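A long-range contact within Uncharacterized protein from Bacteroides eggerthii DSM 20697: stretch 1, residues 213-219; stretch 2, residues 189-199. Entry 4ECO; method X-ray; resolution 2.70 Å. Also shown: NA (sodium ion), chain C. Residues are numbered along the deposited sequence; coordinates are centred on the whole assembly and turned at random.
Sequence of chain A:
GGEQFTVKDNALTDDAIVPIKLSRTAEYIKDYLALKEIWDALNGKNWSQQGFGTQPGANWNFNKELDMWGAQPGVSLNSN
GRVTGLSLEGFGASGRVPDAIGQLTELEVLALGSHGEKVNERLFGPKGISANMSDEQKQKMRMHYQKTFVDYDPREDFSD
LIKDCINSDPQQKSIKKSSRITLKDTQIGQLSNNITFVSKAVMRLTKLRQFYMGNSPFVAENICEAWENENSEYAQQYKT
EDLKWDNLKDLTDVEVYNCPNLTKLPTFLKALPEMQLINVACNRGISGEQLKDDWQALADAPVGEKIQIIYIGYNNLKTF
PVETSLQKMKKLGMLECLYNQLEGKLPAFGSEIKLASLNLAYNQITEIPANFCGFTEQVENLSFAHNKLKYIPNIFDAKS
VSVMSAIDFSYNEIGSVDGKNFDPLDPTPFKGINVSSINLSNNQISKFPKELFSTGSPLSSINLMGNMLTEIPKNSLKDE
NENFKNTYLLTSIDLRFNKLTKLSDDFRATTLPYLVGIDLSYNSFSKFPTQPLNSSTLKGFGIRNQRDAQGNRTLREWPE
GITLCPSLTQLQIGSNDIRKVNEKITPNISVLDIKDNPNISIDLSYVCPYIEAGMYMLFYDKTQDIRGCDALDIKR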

# COMPACT_ATOMS: atom_id res chain seq x y z
N MSE A 213 -4.07 -19.03 -8.00
CA MSE A 213 -5.12 -19.73 -7.29
C MSE A 213 -5.41 -18.96 -6.03
O MSE A 213 -4.53 -18.27 -5.48
CB MSE A 213 -4.82 -21.22 -7.02
CG MSE A 213 -3.71 -21.53 -6.02
SE MSE A 213 -2.91 -23.28 -6.51
CE MSE A 213 -1.35 -22.52 -7.47
N GLY A 214 -6.67 -19.03 -5.62
CA GLY A 214 -7.10 -18.34 -4.41
C GLY A 214 -8.51 -18.61 -3.99
O GLY A 214 -9.35 -19.00 -4.82
N ASN A 215 -8.78 -18.42 -2.70
CA ASN A 215 -10.07 -18.53 -1.99
C ASN A 215 -10.63 -19.97 -2.12
O ASN A 215 -11.83 -20.16 -2.20
CB ASN A 215 -11.04 -17.47 -2.52
CG ASN A 215 -10.37 -16.13 -2.74
OD1 ASN A 215 -9.98 -15.45 -1.80
ND2 ASN A 215 -10.12 -15.78 -3.99
N SER A 216 -9.71 -20.96 -2.06
CA SER A 216 -9.97 -22.39 -2.21
C SER A 216 -9.84 -23.13 -0.90
O SER A 216 -8.99 -22.77 -0.08
CB SER A 216 -9.00 -23.00 -3.22
OG SER A 216 -9.37 -22.75 -4.57
N PRO A 217 -10.63 -24.20 -0.70
CA PRO A 217 -10.56 -24.92 0.58
C PRO A 217 -9.55 -26.06 0.61
O PRO A 217 -9.51 -26.81 1.60
CB PRO A 217 -11.97 -25.48 0.74
CG PRO A 217 -12.47 -25.65 -0.65
CD PRO A 217 -11.72 -24.73 -1.55
N PHE A 218 -8.74 -26.22 -0.47
CA PHE A 218 -7.80 -27.34 -0.53
C PHE A 218 -6.68 -27.22 0.51
O PHE A 218 -6.43 -26.14 1.06
CB PHE A 218 -7.19 -27.52 -1.94
CG PHE A 218 -6.74 -26.29 -2.69
CD1 PHE A 218 -6.02 -25.28 -2.05
CD2 PHE A 218 -6.94 -26.18 -4.06
CE1 PHE A 218 -5.55 -24.17 -2.76
CE2 PHE A 218 -6.48 -25.06 -4.77
CZ PHE A 218 -5.78 -24.06 -4.11
N VAL A 219 -6.04 -28.36 0.80
CA VAL A 219 -4.91 -28.49 1.72
C VAL A 219 -3.63 -28.50 0.88
O VAL A 219 -3.67 -28.87 -0.29
CB VAL A 219 -5.03 -29.73 2.66
CG1 VAL A 219 -6.16 -29.55 3.67
CG2 VAL A 219 -5.23 -31.03 1.87
NA NA C . -15.36 -17.82 -7.90
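Stretch 2, residues 189-199: GQLSNNITFVS

Stretch 2 crosses stretch 1 obliquely, and the nearest residues follow in the same order along both: Leu 191 lies by Asn 215, Ile 195 by Ser 216 and Thr 196 by Phe 218, with CA atoms 4.4, 5.6 and 4.3 Å apart. Residues 189-193 are loop, and a strand begins at Asn 194; stretch 1 does the reverse, leaving its strand after Gly 214. At Asn 215 the backbone adopts phi/psi of 61/37, a left-handed conformation that asparagine tolerates better than most residues. Its carbonyl accepts a hydrogen bond from the amide of Ser 192 (N to Asn 215 O, 3.0 Å) and also meets Leu 191 CA at 3.2 Å in a CA-H...O contact.

Asn 193 is the polar hub. Its CA-to-CB bond points sideways, but chi1 of 61° (p) and chi2 of 74° bring the amide against stretch 1, where both of its ends are used. Asn 193 ND2 donates to Gly 214 O at 3.0 Å and, weakly, to Ser 192 OG at 3.0 Å within its own stretch. Asn 193 OD1 accepts from Ser 216 OG at 2.5 Å, a very short bond, and from the backbone Ile 195 N at 3.2 Å. An asparagine suits this buried place because one short side chain supplies both donor and acceptor; Ser 216, with chi1 m, brings a small hydroxyl to meet it.

Ser 192 takes chi1 p and points toward stretch 1, its OG 3.3 Å from Asn 215 CB, while its carbonyl O binds the sodium ion at 2.5 Å. Asn 215 also points toward its neighbour, yet the polar atoms of its side chain find their hydrogen bonds elsewhere in the structure.

Pro 217 packs its ring, C-gamma endo, against stretch 2: CB lies 3.7 Å from Leu 191 CD1, and Pro 217 CD 3.2 Å from Ile 195 O. Having no amide hydrogen, proline can lie here without leaving a donor unsatisfied. Leu 191, in the common m,t rotamer, starts sideways, but its end comes nearer, allowing its methyl groups to reach the proline and Ser 216, whose C is 3.6 Å from Leu 191 CD2.

Phe 218, with chi1 p at 43°, points its CA-to-CB bond toward stretch 2, and its ring reaches the side chains of Ile 195 and Val 198. Phe 218 CD2 lies 4.0 Å from Ile 195 CG2, and Phe 218 CE2 3.7 Å from Val 198 CG2. The m,m rotamer of Ile 195 leads the end of its side chain away, leaving CG2 for the ring, whereas the CA-to-CB bond of Val 198, chi1 t, points toward stretch 1, and its CG2 meets the ring. Finally, a water links Thr 196 O (2.6 Å from the water O) to Val 219 N (3.1 Å from the same O).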

# COMPACT_ATOMS: atom_id res chain seq x y z
N GLY A 189 -10.56 -15.98 4.57
CA GLY A 189 -11.01 -17.37 4.63
C GLY A 189 -12.33 -17.62 3.92
O GLY A 189 -12.87 -18.74 3.96
N GLN A 190 -12.88 -16.56 3.31
CA GLN A 190 -14.12 -16.57 2.54
C GLN A 190 -13.78 -17.14 1.18
O GLN A 190 -12.97 -16.58 0.44
CB GLN A 190 -14.71 -15.15 2.45
CG GLN A 190 -16.03 -15.01 1.72
CD GLN A 190 -16.40 -13.56 1.62
OE1 GLN A 190 -16.10 -12.88 0.64
NE2 GLN A 190 -17.00 -13.05 2.69
N LEU A 191 -14.35 -18.30 0.91
CA LEU A 191 -14.12 -19.05 -0.31
C LEU A 191 -14.88 -18.47 -1.50
O LEU A 191 -16.00 -17.97 -1.34
CB LEU A 191 -14.52 -20.53 -0.10
CG LEU A 191 -13.85 -21.27 1.08
CD1 LEU A 191 -14.38 -22.68 1.20
CD2 LEU A 191 -12.31 -21.30 0.95
N SER A 192 -14.24 -18.52 -2.70
CA SER A 192 -14.80 -18.09 -3.99
C SER A 192 -15.13 -19.31 -4.85
O SER A 192 -15.76 -19.21 -5.91
CB SER A 192 -13.82 -17.18 -4.73
OG SER A 192 -12.74 -17.92 -5.26
N ASN A 193 -14.65 -20.48 -4.40
CA ASN A 193 -14.80 -21.76 -5.07
C ASN A 193 -14.63 -22.91 -4.07
O ASN A 193 -14.19 -22.69 -2.93
CB ASN A 193 -13.74 -21.88 -6.19
CG ASN A 193 -12.33 -21.80 -5.66
OD1 ASN A 193 -11.81 -22.73 -5.05
ND2 ASN A 193 -11.70 -20.65 -5.80
N ASN A 194 -14.88 -24.15 -4.54
CA ASN A 194 -14.70 -25.34 -3.74
C ASN A 194 -13.73 -26.31 -4.46
O ASN A 194 -14.02 -27.51 -4.58
CB ASN A 194 -16.04 -25.98 -3.43
CG ASN A 194 -15.97 -26.85 -2.20
OD1 ASN A 194 -15.97 -26.36 -1.06
ND2 ASN A 194 -15.84 -28.15 -2.42
N ILE A 195 -12.57 -25.79 -4.94
CA ILE A 195 -11.54 -26.60 -5.57
C ILE A 195 -10.82 -27.32 -4.41
O ILE A 195 -10.23 -26.66 -3.56
CB ILE A 195 -10.56 -25.78 -6.47
CG1 ILE A 195 -11.25 -24.86 -7.52
CG2 ILE A 195 -9.47 -26.65 -7.09
CD1 ILE A 195 -12.08 -25.50 -8.47
N THR A 196 -10.91 -28.65 -4.34
CA THR A 196 -10.35 -29.43 -3.24
C THR A 196 -9.06 -30.16 -3.63
O THR A 196 -8.38 -30.69 -2.76
CB THR A 196 -11.39 -30.45 -2.75
OG1 THR A 196 -11.84 -31.25 -3.85
CG2 THR A 196 -12.59 -29.77 -2.08
N PHE A 197 -8.71 -30.16 -4.91
CA PHE A 197 -7.55 -30.86 -5.42
C PHE A 197 -7.09 -30.23 -6.74
O PHE A 197 -7.91 -29.77 -7.54
CB PHE A 197 -7.92 -32.35 -5.63
CG PHE A 197 -6.77 -33.30 -5.84
CD1 PHE A 197 -6.22 -33.48 -7.10
CD2 PHE A 197 -6.24 -34.01 -4.78
CE1 PHE A 197 -5.12 -34.32 -7.28
CE2 PHE A 197 -5.15 -34.86 -4.96
CZ PHE A 197 -4.61 -35.02 -6.22
N VAL A 198 -5.76 -30.21 -6.97
CA VAL A 198 -5.14 -29.73 -8.21
C VAL A 198 -4.15 -30.80 -8.61
O VAL A 198 -3.26 -31.15 -7.83
CB VAL A 198 -4.51 -28.31 -8.20
CG1 VAL A 198 -4.16 -27.88 -9.62
CG2 VAL A 198 -5.43 -27.29 -7.57
N SER A 199 -4.33 -31.34 -9.83
CA SER A 199 -3.54 -32.39 -10.43
C SER A 199 -2.04 -32.01 -10.61
O SER A 199 -1.69 -30.87 -10.93
CB SER A 199 -4.13 -32.77 -11.78
OG SER A 199 -3.33 -33.67 -12.53
O HOH W 1 -7.62 -30.79 -0.32